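Local coordinates for protein CRS2 (Zea mays, PDB 1RYB) that facilitates the splicing of group IIB introns in chloroplasts, in complexes with CAF1 or CAF2, and lacks peptidyl-tRNA hydrolase activity despite belonging to that family, at residues P17-L23 / R100-Y106; G50-N54 / V72-K76. All blocks are in the same frame, centred on the assembly; numbering follows the deposited sequence. Where two conformers were deposited one is given.

Contact 1 (P17-L23 / R100-Y106); sequences PWLIAGL and RHILLIY
The imidazole of His101 lies flat over the five-membered ring of Trp18, centroids 3.7 Å apart and planes 12° apart, with CD2 nearest CE2. Beside it, His101 CB sits over the same indole ring as a CH-pi contact, while ND1 gives a hydrogen bond to Pro17 O (3.0 Å), the oxygen near the imidazole plane but the donor above the carbonyl plane. Trp18 CG lies anti to its own carbonyl carbon (chi1 -76°), which swings the indole across His101 and brings its CE3 edge to Leu103 CB. Cutting the indole back to an alanine here is likely to leave one imidazole face without its stacking partner and a gap beside Leu103. Five backbone hydrogen bonds, from Leu19 N to His101 O through Leu23 N to Ile105 O, join the two parallel strands. On one face the branches of Ile20 fit between Leu103 CD2 and Ile105 CD1. On the other, Ala21 CB and Leu23 both meet Leu104 CD1, Leu23 CD2 nearer at 3.6 Å; at the strand end Leu23 CD1 lies beside Tyr106 CB (4.0 Å). Aliphatics thus face helices 37-48 and 84-94, as in the three-layer alpha/beta fold of peptidyl-tRNA hydrolases.

Contact 2 (G50-N54 / V72-K76); sequences GITMN and VLVVK
Apolar side-chain packing joins the loop after helix 37-48 to strand 70-77 of the mixed sheet in this peptidyl-tRNA hydrolase fold. Residues 50-54 lead from that helix to strand 55-57 at one margin of the sheet, and two of their side chains, those of Ile51 and Met53, reach Val72, Val74 and Lys76. The loop leaves the helix through Gly50, the C-prime residue of a Schellman motif; its positive phi suits glycine. Ile51 follows directly, and its branched chain fits two valines of the strand, Val72 and Val74. The shorter CG2 branch meets Val74 CG2 tip to tip, whereas the longer arm, ending in CD1, extends to Val72. Strand residues branched at CB suit this place because they offer methyl groups close to the backbone, with little freedom to turn away.

Met53, the centre of an inverse gamma turn, brings a longer and more flexible chain over Val74. Its chain runs out nearly straight to the sulfur (chi2 -165°) and then bends (chi3 -88°), so that CE comes to Lys76 CE at 4.0 Å while SD remains beside Val74. The methylenes of Lys76 pass beside the methionine end, the two chains crossing at about a right angle. The charged end of the lysine has another task: NZ forms a salt bridge with Asp43 of helix 37-48, whose residue Ala46 also touches Met53. The lysine thus combines methylenes beside the loop with a charge for the helix. Val74 CG2 is the meeting point of both loop side chains, though its closeness to Met53 CG is doubtful, since Val74 was modelled in two conformers. Sounder is the touch at the other end of the loop, where Ile51 CD1 lies 3.9 Å from Val72 CG2.

The two contacts lie with centres about 11 Å apart and meet through neighbouring strands of one mixed sheet. Strand 18-22 runs between strands 70-77 and 102-108, parallel to both, and probable backbone hydrogen bonds between Leu73 N and Trp18 O and between Val75 N and Ile20 O tie contact 1 to contact 2. Along the chain contact 2 is nested inside the loop that contact 1 closes: 17-23, then 50-54, 72-76 and 100-106. Helix 37-48 touches side chains of both. Contact 1 builds the buried middle of the sheet, near the site that, by similarity, corresponds to the hydrolase active site, whereas contact 2 packs a connecting loop farther from the chain's centre.

Contact 1 (P17-L23 / R100-Y106)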
ATOM      1  N   PRO A  17      -6.424  16.332   3.531  1.00 25.19           N
ATOM      2  CA  PRO A  17      -6.631  15.015   2.862  1.00 23.97           C
ATOM      3  C   PRO A  17      -5.571  14.003   3.173  1.00 22.79           C
ATOM      4  O   PRO A  17      -4.518  14.331   3.725  1.00 19.43           O
ATOM      5  CB  PRO A  17      -6.629  15.260   1.351  1.00 16.30           C
ATOM      6  CG  PRO A  17      -6.025  16.649   1.158  1.00 32.13           C
ATOM      7  CD  PRO A  17      -5.961  17.335   2.548  1.00 30.80           C
ATOM      8  N   TRP A  18      -5.897  12.756   2.817  1.00 13.01           N
ATOM      9  CA  TRP A  18      -4.967  11.624   2.869  1.00 12.74           C
ATOM     10  C   TRP A  18      -4.720  11.105   1.474  1.00  9.10           C
ATOM     11  O   TRP A  18      -5.579  11.189   0.590  1.00  9.80           O
ATOM     12  CB  TRP A  18      -5.489  10.419   3.688  1.00 11.09           C
ATOM     13  CG  TRP A  18      -5.410  10.649   5.178  1.00 11.67           C
ATOM     14  CD1 TRP A  18      -6.138  11.597   5.904  1.00 11.58           C
ATOM     15  CD2 TRP A  18      -4.618   9.915   6.128  1.00 10.14           C
ATOM     16  NE1 TRP A  18      -5.816  11.498   7.226  1.00 14.22           N
ATOM     17  CE2 TRP A  18      -4.864  10.490   7.397  1.00 13.49           C
ATOM     18  CE3 TRP A  18      -3.677   8.880   6.021  1.00 12.24           C
ATOM     19  CZ2 TRP A  18      -4.308   9.932   8.554  1.00 19.64           C
ATOM     20  CZ3 TRP A  18      -3.030   8.426   7.203  1.00 13.09           C
ATOM     21  CH2 TRP A  18      -3.347   8.952   8.421  1.00 11.66           C
ATOM     22  N   LEU A  19      -3.537  10.524   1.305  1.00 12.01           N
ATOM     23  CA  LEU A  19      -3.226   9.879   0.051  1.00 11.48           C
ATOM     24  C   LEU A  19      -2.929   8.462   0.442  1.00 15.77           C
ATOM     25  O   LEU A  19      -2.012   8.238   1.184  1.00 13.09           O
ATOM     26  CB  LEU A  19      -2.037  10.585  -0.629  1.00 10.89           C
ATOM     27  CG  LEU A  19      -1.648  10.066  -2.034  1.00  9.38           C
ATOM     28  CD1 LEU A  19      -0.482  10.987  -2.497  1.00 12.46           C
ATOM     29  CD2 LEU A  19      -1.039   8.655  -1.876  1.00 12.57           C
ATOM     30  N   ILE A  20      -3.749   7.515  -0.012  1.00  7.28           N
ATOM     31  CA  ILE A  20      -3.617   6.149   0.344  1.00  5.16           C
ATOM     32  C   ILE A  20      -3.085   5.422  -0.855  1.00  9.79           C
ATOM     33  O   ILE A  20      -3.824   5.214  -1.884  1.00 11.32           O
ATOM     34  CB  ILE A  20      -5.021   5.602   0.798  1.00  8.85           C
ATOM     35  CG1 ILE A  20      -5.526   6.366   2.088  1.00  8.53           C
ATOM     36  CG2 ILE A  20      -4.907   4.076   1.089  1.00 11.67           C
ATOM     37  CD1 ILE A  20      -6.955   6.101   2.389  1.00 18.68           C
ATOM     38  N   ALA A  21      -1.816   4.993  -0.757  1.00  8.95           N
ATOM     39  CA  ALA A  21      -1.181   4.381  -1.952  1.00  7.32           C
ATOM     40  C   ALA A  21      -0.798   2.941  -1.730  1.00 16.65           C
ATOM     41  O   ALA A  21      -0.208   2.636  -0.737  1.00 12.26           O
ATOM     42  CB  ALA A  21       0.096   5.201  -2.319  1.00 11.27           C
ATOM     43  N   GLY A  22      -1.196   2.069  -2.655  1.00 10.29           N
ATOM     44  CA  GLY A  22      -0.856   0.647  -2.582  1.00  6.06           C
ATOM     45  C   GLY A  22       0.174   0.399  -3.707  1.00 10.59           C
ATOM     46  O   GLY A  22      -0.008   0.902  -4.861  1.00 12.37           O
ATOM     47  N   LEU A  23       1.309  -0.275  -3.341  1.00 10.98           N
ATOM     48  CA  LEU A  23       2.415  -0.568  -4.242  1.00 10.58           C
ATOM     49  C   LEU A  23       2.198  -1.837  -5.066  1.00 13.42           C
ATOM     50  O   LEU A  23       1.593  -2.838  -4.607  1.00 11.60           O
ATOM     51  CB  LEU A  23       3.718  -0.654  -3.469  1.00  7.74           C
ATOM     52  CG  LEU A  23       3.952   0.647  -2.697  1.00 10.06           C
ATOM     53  CD1 LEU A  23       5.369   0.646  -2.175  1.00 11.98           C
ATOM     54  CD2 LEU A  23       3.808   1.862  -3.656  1.00 12.09           C
ATOM     55  N   ARG A 100       2.479  13.138   6.955  1.00 14.92           N
ATOM     56  CA  ARG A 100       1.826  12.316   7.941  1.00 21.42           C
ATOM     57  C   ARG A 100       0.574  11.674   7.460  1.00 13.01           C
ATOM     58  O   ARG A 100       0.087  10.770   8.165  1.00 14.34           O
ATOM     59  CB  ARG A 100       1.528  13.099   9.229  1.00 17.86           C
ATOM     60  CG  ARG A 100       0.507  14.228   9.017  1.00 32.98           C
ATOM     61  CD  ARG A 100       0.257  15.094  10.275  1.00 77.30           C
ATOM     62  NE  ARG A 100      -0.698  16.202  10.078  1.00 51.85           N
ATOM     63  CZ  ARG A 100      -0.407  17.326   9.383  1.00 41.82           C
ATOM     64  NH1 ARG A 100      -1.287  18.349   9.199  1.00 37.87           N
ATOM     65  NH2 ARG A 100       0.795  17.402   8.835  1.00 92.60           N
ATOM     66  N   HIS A 101       0.080  12.135   6.287  1.00 12.69           N
ATOM     67  CA  HIS A 101      -1.164  11.599   5.712  1.00 12.34           C
ATOM     68  C   HIS A 101      -0.930  10.849   4.414  1.00 12.63           C
ATOM     69  O   HIS A 101      -1.869  10.591   3.644  1.00 15.04           O
ATOM     70  CB  HIS A 101      -2.180  12.725   5.461  1.00  9.31           C
ATOM     71  CG  HIS A 101      -2.797  13.219   6.701  1.00 15.07           C
ATOM     72  ND1 HIS A 101      -3.736  14.224   6.667  1.00 15.51           N
ATOM     73  CD2 HIS A 101      -2.601  12.842   8.029  1.00 12.97           C
ATOM     74  CE1 HIS A 101      -4.099  14.453   7.966  1.00 18.95           C
ATOM     75  NE2 HIS A 101      -3.409  13.622   8.794  1.00 15.15           N
ATOM     76  N   ILE A 102       0.335  10.535   4.162  1.00  9.42           N
ATOM     77  CA  ILE A 102       0.682   9.749   2.998  1.00  6.55           C
ATOM     78  C   ILE A 102       0.823   8.339   3.491  1.00 15.20           C
ATOM     79  O   ILE A 102       1.839   7.999   4.129  1.00 13.58           O
ATOM     80  CB  ILE A 102       2.019  10.187   2.403  1.00  8.09           C
ATOM     81  CG1 ILE A 102       1.940  11.685   1.967  1.00 10.40           C
ATOM     82  CG2 ILE A 102       2.345   9.288   1.201  1.00 10.08           C
ATOM     83  CD1 ILE A 102       3.264  12.213   1.466  1.00 12.71           C
ATOM     84  N   LEU A 103      -0.228   7.491   3.218  1.00  9.95           N
ATOM     85  CA  LEU A 103      -0.233   6.128   3.724  1.00  7.60           C
ATOM     86  C   LEU A 103       0.243   5.195   2.653  1.00 11.82           C
ATOM     87  O   LEU A 103      -0.404   5.067   1.606  1.00 12.32           O
ATOM     88  CB  LEU A 103      -1.647   5.743   4.207  1.00  8.04           C
ATOM     89  CG  LEU A 103      -1.900   4.296   4.602  1.00  8.86           C
ATOM     90  CD1 LEU A 103      -1.036   3.925   5.826  1.00 15.50           C
ATOM     91  CD2 LEU A 103      -3.369   4.232   5.047  1.00  8.75           C
ATOM     92  N   LEU A 104       1.337   4.447   2.986  1.00  9.32           N
ATOM     93  CA  LEU A 104       1.824   3.443   2.049  1.00 10.60           C
ATOM     94  C   LEU A 104       1.393   2.067   2.473  1.00 10.18           C
ATOM     95  O   LEU A 104       1.564   1.688   3.618  1.00 11.39           O
ATOM     96  CB  LEU A 104       3.386   3.407   1.870  1.00 15.11           C
ATOM     97  CG  LEU A 104       3.889   4.287   0.762  1.00  9.05           C
ATOM     98  CD1 LEU A 104       3.623   3.682  -0.600  1.00 10.85           C
ATOM     99  CD2 LEU A 104       3.328   5.723   0.884  1.00 10.83           C
ATOM    100  N   ILE A 105       0.900   1.277   1.506  1.00  8.75           N
ATOM    101  CA  ILE A 105       0.447  -0.102   1.731  1.00  9.30           C
ATOM    102  C   ILE A 105       1.261  -1.047   0.841  1.00  8.74           C
ATOM    103  O   ILE A 105       1.260  -0.865  -0.380  1.00  8.33           O
ATOM    104  CB  ILE A 105      -1.087  -0.208   1.489  1.00  9.36           C
ATOM    105  CG1 ILE A 105      -1.786   0.883   2.300  1.00  5.09           C
ATOM    106  CG2 ILE A 105      -1.585  -1.626   1.907  1.00 11.54           C
ATOM    107  CD1 ILE A 105      -3.313   0.643   2.324  1.00 12.51           C
ATOM    108  N   TYR A 106       1.888  -2.087   1.415  1.00  9.18           N
ATOM    109  CA  TYR A 106       2.790  -2.909   0.561  1.00  5.42           C
ATOM    110  C   TYR A 106       3.087  -4.260   1.190  1.00  7.25           C
ATOM    111  O   TYR A 106       2.709  -4.498   2.323  1.00  9.69           O
ATOM    112  CB  TYR A 106       4.137  -2.112   0.379  1.00  8.46           C
ATOM    113  CG  TYR A 106       4.856  -1.978   1.753  1.00 14.09           C
ATOM    114  CD1 TYR A 106       5.787  -2.929   2.170  1.00 13.64           C
ATOM    115  CD2 TYR A 106       4.504  -1.018   2.697  1.00 20.14           C
ATOM    116  CE1 TYR A 106       6.421  -2.816   3.405  1.00 17.72           C
ATOM    117  CE2 TYR A 106       4.997  -0.991   4.014  1.00 18.54           C
ATOM    118  CZ  TYR A 106       6.028  -1.866   4.342  1.00 21.09           C
ATOM    119  OH  TYR A 106       6.598  -1.881   5.620  1.00 31.85           O
TER

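Contact 2 (G50-N54 / V72-K76)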
ATOM      1  N   GLY A  50     -16.689   3.454  -1.906  1.00 18.51           N
ATOM      2  CA  GLY A  50     -17.396   3.917  -3.093  1.00 16.22           C
ATOM      3  C   GLY A  50     -16.580   4.816  -3.932  1.00 21.19           C
ATOM      4  O   GLY A  50     -17.082   5.830  -4.482  1.00 23.43           O
ATOM      5  N   ILE A  51     -15.302   4.404  -4.110  1.00 19.02           N
ATOM      6  CA  ILE A  51     -14.422   5.225  -4.931  1.00 19.78           C
ATOM      7  C   ILE A  51     -14.060   4.494  -6.208  1.00 25.58           C
ATOM      8  O   ILE A  51     -13.706   3.329  -6.204  1.00 17.80           O
ATOM      9  CB  ILE A  51     -13.148   5.725  -4.191  1.00 11.39           C
ATOM     10  CG1 ILE A  51     -13.479   6.554  -2.976  1.00 11.89           C
ATOM     11  CG2 ILE A  51     -12.314   6.557  -5.129  1.00 16.64           C
ATOM     12  CD1 ILE A  51     -12.269   6.649  -2.002  1.00 15.36           C
ATOM     13  N   THR A  52     -14.165   5.167  -7.343  1.00 17.04           N
ATOM     14  CA  THR A  52     -13.802   4.493  -8.571  1.00 20.80           C
ATOM     15  C   THR A  52     -12.377   4.972  -9.018  1.00 16.85           C
ATOM     16  O   THR A  52     -12.086   6.212  -9.023  1.00 17.38           O
ATOM     17  CB  THR A  52     -14.959   4.620  -9.624  1.00 55.58           C
ATOM     18  OG1 THR A  52     -16.014   5.433  -9.078  1.00 62.21           O
ATOM     19  CG2 THR A  52     -15.557   3.229  -9.918  1.00 39.15           C
ATOM     20  N   MET A  53     -11.438   4.010  -9.222  1.00 14.02           N
ATOM     21  CA  MET A  53     -10.071   4.402  -9.506  1.00 17.67           C
ATOM     22  C   MET A  53      -9.825   4.642 -11.030  1.00 28.81           C
ATOM     23  O   MET A  53      -9.050   3.959 -11.682  1.00 24.91           O
ATOM     24  CB  MET A  53      -9.041   3.550  -8.746  1.00 26.34           C
ATOM     25  CG  MET A  53      -8.876   3.918  -7.212  1.00  8.39           C
ATOM     26  SD  MET A  53      -7.358   3.138  -6.707  1.00 34.54           S
ATOM     27  CE  MET A  53      -8.014   1.542  -6.238  1.00 40.74           C
ATOM     28  N   ASN A  54     -10.484   5.660 -11.598  1.00 13.12           N
ATOM     29  CA  ASN A  54     -10.366   5.887 -13.003  1.00 21.60           C
ATOM     30  C   ASN A  54      -9.755   7.228 -13.441  1.00 22.01           C
ATOM     31  O   ASN A  54      -9.942   7.658 -14.583  1.00 19.30           O
ATOM     32  CB  ASN A  54     -11.709   5.611 -13.668  1.00 19.46           C
ATOM     33  CG  ASN A  54     -12.760   6.664 -13.309  1.00 33.86           C
ATOM     34  OD1 ASN A  54     -12.591   7.516 -12.354  1.00 36.52           O
ATOM     35  ND2 ASN A  54     -13.814   6.694 -14.144  1.00 42.94           N
ATOM     36  N   VAL A  72      -9.937  11.810   0.691  1.00 14.10           N
ATOM     37  CA  VAL A  72      -8.749  11.007   0.466  1.00 11.48           C
ATOM     38  C   VAL A  72      -8.572  10.803  -1.031  1.00 15.36           C
ATOM     39  O   VAL A  72      -9.537  10.881  -1.844  1.00 12.98           O
ATOM     40  CB  VAL A  72      -8.942   9.583   1.100  1.00 12.91           C
ATOM     41  CG1 VAL A  72      -9.313   9.628   2.582  1.00 11.07           C
ATOM     42  CG2 VAL A  72      -9.995   8.709   0.372  1.00 10.62           C
ATOM     43  N   LEU A  73      -7.356  10.443  -1.391  1.00 12.15           N
ATOM     44  CA  LEU A  73      -7.159   9.916  -2.733  1.00 12.10           C
ATOM     45  C   LEU A  73      -6.614   8.516  -2.598  1.00 11.73           C
ATOM     46  O   LEU A  73      -5.915   8.245  -1.647  1.00 17.04           O
ATOM     47  CB  LEU A  73      -6.388  10.805  -3.686  1.00 18.72           C
ATOM     48  CG  LEU A  73      -5.038  11.262  -3.264  1.00 27.24           C
ATOM     49  CD1 LEU A  73      -4.231  11.458  -4.541  1.00 41.28           C
ATOM     50  CD2 LEU A  73      -5.113  12.628  -2.592  1.00 26.04           C
ATOM     51  N   VAL A  74      -7.072   7.601  -3.418  1.00 10.04           N
ATOM     52  CA  VAL A  74      -6.589   6.225  -3.392  1.00  9.91           C
ATOM     53  C   VAL A  74      -5.803   6.018  -4.637  1.00 15.05           C
ATOM     54  O   VAL A  74      -6.279   6.336  -5.654  1.00 11.72           O
ATOM     55  CB  VAL A  74      -7.689   5.148  -3.180  1.00 10.44           C
ATOM     56  CG1 VAL A  74      -8.308   5.266  -1.791  0.50 16.23           C
ATOM     57  CG2 VAL A  74      -8.732   5.238  -4.229  0.50  8.56           C
ATOM     58  N   VAL A  75      -4.574   5.521  -4.544  1.00  7.36           N
ATOM     59  CA  VAL A  75      -3.673   5.526  -5.690  1.00  8.52           C
ATOM     60  C   VAL A  75      -2.942   4.191  -5.908  1.00  9.95           C
ATOM     61  O   VAL A  75      -2.510   3.586  -4.948  1.00  9.77           O
ATOM     62  CB  VAL A  75      -2.564   6.538  -5.326  1.00  9.33           C
ATOM     63  CG1 VAL A  75      -1.458   6.609  -6.378  1.00 11.75           C
ATOM     64  CG2 VAL A  75      -3.090   7.906  -5.009  1.00  9.76           C
ATOM     65  N   LYS A  76      -2.808   3.795  -7.172  1.00  8.31           N
ATOM     66  CA  LYS A  76      -2.030   2.633  -7.630  1.00  6.43           C
ATOM     67  C   LYS A  76      -1.080   3.177  -8.677  1.00 11.20           C
ATOM     68  O   LYS A  76      -1.479   3.473  -9.834  1.00 10.21           O
ATOM     69  CB  LYS A  76      -2.898   1.543  -8.274  1.00  6.79           C
ATOM     70  CG  LYS A  76      -3.840   0.910  -7.201  1.00 12.27           C
ATOM     71  CD  LYS A  76      -4.447  -0.436  -7.652  1.00 10.92           C
ATOM     72  CE  LYS A  76      -5.446  -0.232  -8.767  1.00 15.25           C
ATOM     73  NZ  LYS A  76      -6.142  -1.471  -9.222  1.00 18.49           N
TER